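Local coordinates for protein glycosyl transferase family 8 (Streptococcus pneumoniae, PDB 5GVV) that transfers galactose from UDP-galactose to the terminal glucose of already glycosylated serine-rich repeat protein PsrP, with manganese bound at its active site, at residues A[286-297]-A[315-325]. Sequence-based numbering, arbitrary orientation.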
loop_
_atom_site.group_PDB
_atom_site.type_symbol
_atom_site.label_atom_id
_atom_site.label_comp_id
_atom_site.label_asym_id
_atom_site.label_seq_id
_atom_site.Cartn_x
_atom_site.Cartn_y
_atom_site.Cartn_z
ATOM N N SER A 286 21.696 -14.570 -21.545
ATOM C CA SER A 286 22.905 -14.356 -20.755
ATOM C C SER A 286 22.828 -13.070 -19.936
ATOM O O SER A 286 21.981 -12.214 -20.188
ATOM C CB SER A 286 24.128 -14.314 -21.673
ATOM O OG SER A 286 24.017 -13.272 -22.633
ATOM N N TRP A 287 23.722 -12.940 -18.960
ATOM C CA TRP A 287 23.759 -11.756 -18.111
ATOM C C TRP A 287 24.304 -10.546 -18.856
ATOM O O TRP A 287 23.891 -9.414 -18.593
ATOM C CB TRP A 287 24.597 -12.012 -16.856
ATOM C CG TRP A 287 26.034 -12.270 -17.149
ATOM C CD1 TRP A 287 26.601 -13.469 -17.459
ATOM C CD2 TRP A 287 27.093 -11.307 -17.162
ATOM N NE1 TRP A 287 27.950 -13.312 -17.671
ATOM C CE2 TRP A 287 28.278 -11.992 -17.494
ATOM C CE3 TRP A 287 27.154 -9.929 -16.936
ATOM C CZ2 TRP A 287 29.512 -11.347 -17.599
ATOM C CZ3 TRP A 287 28.381 -9.292 -17.038
ATOM C CH2 TRP A 287 29.541 -9.999 -17.364
ATOM N N CYS A 288 25.233 -10.776 -19.780
ATOM C CA CYS A 288 25.883 -9.651 -20.442
ATOM C C CYS A 288 25.189 -9.198 -21.716
ATOM O O CYS A 288 25.281 -9.842 -22.768
ATOM C CB CYS A 288 27.359 -9.925 -20.720
ATOM S SG CYS A 288 28.264 -8.418 -21.187
ATOM N N VAL A 289 24.480 -8.083 -21.594
ATOM C CA VAL A 289 23.957 -7.355 -22.736
ATOM C C VAL A 289 24.961 -6.225 -22.946
ATOM O O VAL A 289 25.158 -5.398 -22.053
ATOM C CB VAL A 289 22.547 -6.813 -22.438
ATOM C CG1 VAL A 289 21.977 -6.086 -23.638
ATOM C CG2 VAL A 289 21.624 -7.956 -22.031
ATOM N N GLU A 290 25.622 -6.219 -24.104
ATOM C CA GLU A 290 26.756 -5.327 -24.346
ATOM C C GLU A 290 26.428 -3.847 -24.200
ATOM O O GLU A 290 25.583 -3.318 -24.920
ATOM C CB GLU A 290 27.369 -5.589 -25.729
ATOM C CG GLU A 290 28.610 -4.756 -26.026
ATOM C CD GLU A 290 29.816 -5.199 -25.223
ATOM O OE1 GLU A 290 29.955 -6.418 -24.988
ATOM O OE2 GLU A 290 30.624 -4.331 -24.826
ATOM N N LYS A 291 27.098 -3.201 -23.247
ATOM C CA LYS A 291 26.995 -1.758 -23.041
ATOM C C LYS A 291 25.599 -1.252 -22.668
ATOM O O LYS A 291 25.331 -0.055 -22.808
ATOM C CB LYS A 291 27.504 -1.007 -24.278
ATOM C CG LYS A 291 28.986 -1.172 -24.526
ATOM C CD LYS A 291 29.794 -0.569 -23.394
ATOM C CE LYS A 291 31.292 -0.624 -23.691
ATOM N NZ LYS A 291 31.790 -2.016 -23.859
ATOM N N ILE A 292 24.727 -2.134 -22.179
ATOM C CA ILE A 292 23.345 -1.738 -21.876
ATOM C C ILE A 292 23.233 -0.633 -20.812
ATOM O O ILE A 292 22.395 0.270 -20.931
ATOM C CB ILE A 292 22.441 -2.960 -21.513
ATOM C CG1 ILE A 292 20.976 -2.535 -21.401
ATOM C CG2 ILE A 292 22.896 -3.625 -20.223
ATOM C CD1 ILE A 292 20.445 -1.871 -22.658
ATOM N N ASP A 293 24.082 -0.687 -19.788
ATOM C CA ASP A 293 24.063 0.341 -18.750
ATOM C C ASP A 293 24.436 1.696 -19.343
ATOM O O ASP A 293 23.784 2.711 -19.082
ATOM C CB ASP A 293 25.031 -0.015 -17.620
ATOM C CG ASP A 293 24.654 -1.299 -16.912
ATOM O OD1 ASP A 293 24.788 -2.380 -17.527
ATOM O OD2 ASP A 293 24.229 -1.225 -15.741
ATOM N N TYR A 294 25.491 1.701 -20.151
ATOM C CA TYR A 294 25.948 2.919 -20.798
ATOM C C TYR A 294 24.861 3.489 -21.704
ATOM O O TYR A 294 24.575 4.685 -21.655
ATOM C CB TYR A 294 27.222 2.642 -21.603
ATOM C CG TYR A 294 27.632 3.801 -22.475
ATOM C CD1 TYR A 294 28.336 4.879 -21.947
ATOM C CD2 TYR A 294 27.304 3.827 -23.821
ATOM C CE1 TYR A 294 28.708 5.945 -22.746
ATOM C CE2 TYR A 294 27.661 4.886 -24.622
ATOM C CZ TYR A 294 28.362 5.937 -24.082
ATOM O OH TYR A 294 28.713 6.985 -24.893
ATOM N N LEU A 295 24.256 2.632 -22.526
ATOM C CA LEU A 295 23.213 3.066 -23.457
ATOM C C LEU A 295 22.030 3.668 -22.705
ATOM O O LEU A 295 21.508 4.715 -23.085
ATOM C CB LEU A 295 22.742 1.903 -24.332
ATOM C CG LEU A 295 23.793 1.216 -25.206
ATOM C CD1 LEU A 295 23.170 0.104 -26.042
ATOM C CD2 LEU A 295 24.517 2.218 -26.096
ATOM N N ALA A 296 21.613 3.002 -21.634
ATOM C CA ALA A 296 20.522 3.501 -20.804
ATOM C C ALA A 296 20.839 4.888 -20.258
ATOM O O ALA A 296 19.988 5.784 -20.296
ATOM C CB ALA A 296 20.241 2.539 -19.664
ATOM N N GLU A 297 22.055 5.051 -19.738
ATOM C CA GLU A 297 22.500 6.325 -19.175
ATOM C C GLU A 297 22.472 7.432 -20.224
ATOM O O GLU A 297 22.029 8.548 -19.950
ATOM C CB GLU A 297 23.922 6.193 -18.606
ATOM C CG GLU A 297 24.024 5.379 -17.320
ATOM C CD GLU A 297 25.456 5.035 -16.939
ATOM O OE1 GLU A 297 25.714 4.847 -15.732
ATOM O OE2 GLU A 297 26.315 4.941 -17.842
ATOM N N GLU A 315 23.131 -8.336 -12.578
ATOM C CA GLU A 315 23.567 -7.313 -13.525
ATOM C C GLU A 315 22.400 -6.755 -14.337
ATOM O O GLU A 315 22.353 -5.555 -14.621
ATOM C CB GLU A 315 24.641 -7.865 -14.472
ATOM C CG GLU A 315 26.032 -7.990 -13.853
ATOM C CD GLU A 315 26.194 -9.235 -12.995
ATOM O OE1 GLU A 315 25.283 -10.089 -12.993
ATOM O OE2 GLU A 315 27.244 -9.362 -12.328
ATOM N N LEU A 316 21.461 -7.628 -14.705
ATOM C CA LEU A 316 20.297 -7.223 -15.485
ATOM C C LEU A 316 19.167 -6.718 -14.585
ATOM O O LEU A 316 18.468 -5.768 -14.937
ATOM C CB LEU A 316 19.800 -8.378 -16.366
ATOM C CG LEU A 316 20.738 -8.847 -17.479
ATOM C CD1 LEU A 316 20.073 -9.911 -18.326
ATOM C CD2 LEU A 316 21.167 -7.687 -18.351
ATOM N N LEU A 317 18.983 -7.350 -13.428
ATOM C CA LEU A 317 17.930 -6.925 -12.509
ATOM C C LEU A 317 18.223 -5.529 -11.980
ATOM O O LEU A 317 17.307 -4.738 -11.768
ATOM C CB LEU A 317 17.765 -7.918 -11.355
ATOM C CG LEU A 317 17.286 -9.321 -11.734
ATOM C CD1 LEU A 317 17.131 -10.198 -10.496
ATOM C CD2 LEU A 317 15.982 -9.258 -12.499
ATOM N N ALA A 318 19.502 -5.216 -11.794
ATOM C CA ALA A 318 19.898 -3.903 -11.292
ATOM C C ALA A 318 19.572 -2.784 -12.280
ATOM O O ALA A 318 19.622 -1.607 -11.925
ATOM C CB ALA A 318 21.385 -3.890 -10.947
ATOM N N LEU A 319 19.242 -3.146 -13.520
ATOM C CA LEU A 319 18.866 -2.155 -14.527
ATOM C C LEU A 319 17.566 -1.428 -14.165
ATOM O O LEU A 319 17.222 -0.428 -14.795
ATOM C CB LEU A 319 18.748 -2.804 -15.911
ATOM C CG LEU A 319 20.014 -3.401 -16.530
ATOM C CD1 LEU A 319 19.707 -4.098 -17.850
ATOM C CD2 LEU A 319 21.080 -2.324 -16.726
ATOM N N THR A 320 16.850 -1.929 -13.157
ATOM C CA THR A 320 15.639 -1.271 -12.656
ATOM C C THR A 320 15.900 0.104 -12.033
ATOM O O THR A 320 14.962 0.863 -11.777
ATOM C CB THR A 320 14.907 -2.143 -11.614
ATOM O OG1 THR A 320 15.799 -2.481 -10.541
ATOM C CG2 THR A 320 14.382 -3.414 -12.251
ATOM N N ARG A 321 17.166 0.432 -11.794
ATOM C CA ARG A 321 17.515 1.740 -11.247
ATOM C C ARG A 321 17.336 2.829 -12.301
ATOM O O ARG A 321 17.262 4.017 -11.965
ATOM C CB ARG A 321 18.951 1.740 -10.719
ATOM C CG ARG A 321 20.034 1.719 -11.798
ATOM C CD ARG A 321 21.387 1.358 -11.205
ATOM N NE ARG A 321 22.479 1.465 -12.175
ATOM C CZ ARG A 321 22.789 0.523 -13.062
ATOM N NH1 ARG A 321 22.077 -0.596 -13.128
ATOM N NH2 ARG A 321 23.810 0.700 -13.896
ATOM N N PHE A 322 17.260 2.415 -13.570
ATOM C CA PHE A 322 17.022 3.338 -14.677
ATOM C C PHE A 322 15.534 3.472 -14.927
ATOM O O PHE A 322 14.807 2.478 -14.883
ATOM C CB PHE A 322 17.682 2.834 -15.963
ATOM C CG PHE A 322 19.175 2.748 -15.891
ATOM C CD1 PHE A 322 19.950 3.898 -15.947
ATOM C CD2 PHE A 322 19.808 1.516 -15.808
ATOM C CE1 PHE A 322 21.331 3.823 -15.900
ATOM C CE2 PHE A 322 21.187 1.431 -15.760
ATOM C CZ PHE A 322 21.952 2.588 -15.803
ATOM N N PRO A 323 15.076 4.702 -15.211
ATOM C CA PRO A 323 13.655 4.944 -15.468
ATOM C C PRO A 323 13.257 4.510 -16.873
ATOM O O PRO A 323 12.063 4.453 -17.166
ATOM C CB PRO A 323 13.535 6.464 -15.336
ATOM C CG PRO A 323 14.890 6.980 -15.730
ATOM C CD PRO A 323 15.869 5.949 -15.234
ATOM N N ASN A 324 14.236 4.189 -17.717
ATOM C CA ASN A 324 13.949 3.863 -19.110
ATOM C C ASN A 324 14.303 2.433 -19.552
ATOM O O ASN A 324 14.383 2.151 -20.754
ATOM C CB ASN A 324 14.623 4.881 -20.041
ATOM C CG ASN A 324 16.134 4.902 -19.892
ATOM O OD1 ASN A 324 16.666 4.750 -18.793
ATOM N ND2 ASN A 324 16.833 5.091 -21.005
ATOM N N VAL A 325 14.520 1.531 -18.598
ATOM C CA VAL A 325 14.769 0.133 -18.944
ATOM C C VAL A 325 13.699 -0.745 -18.325
ATOM O O VAL A 325 13.462 -0.691 -17.110
ATOM C CB VAL A 325 16.144 -0.357 -18.448
ATOM C CG1 VAL A 325 16.367 -1.807 -18.866
ATOM C CG2 VAL A 325 17.261 0.529 -18.990
HETATM O O HOH W 1 23.585 -3.145 -14.153
HETATM O O HOH W 2 23.675 -5.165 -17.106
HETATM O O HOH W 3 18.496 6.798 -18.322
#
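The methyl of Ala296 sits over one face of the Phe322 ring, above its centre, a compact CH-pi contact in which CB lies 3.8 Å from the ring centroid and only 7° off the ring normal. The setting is a parallel alpha/beta sheet domain remote from the UDP and manganese site: helix 292-298, which links strands 278-283 and 302-307 in a beta-alpha-beta crossover, packs against the helical turns that lead into edge strand 325-328. The same methyl also meets Val325, CB to CG2 at 3.7 Å. Farther along, Ile292 CG2 rests on Leu319 CD1, and Leu316 CD2 touches both Val289 CG2 and the carbonyl oxygen of Trp287. At the outer end Glu315 CG, which chi1 (-77°) sets beside the backbone N, lies 3.8 Å from CE3 of the Trp287 indole.

The polar border of this seam is supplied by Asp293 and Arg321. The guanidinium lies with one face on Phe322 CE2, while its NH1 bonds to Ala318 O, a grip that should limit its rotation. Arg321 NH2 donates an almost straight salt-bridge bond (2.7 Å) to the anti lone pair of Asp293 OD2, and that oxygen lies close to the guanidinium plane. A water joins that carboxylate oxygen to Glu315 O and Arg321 NH1. At the other end, Asn324 ND2, hydrogen-bonded to Val302 O, makes a weak 3.3 Å bond to Ala296 O; a second water bridges this carbonyl oxygen to Asn324 OD1, donating to OD1 at 2.8 Å.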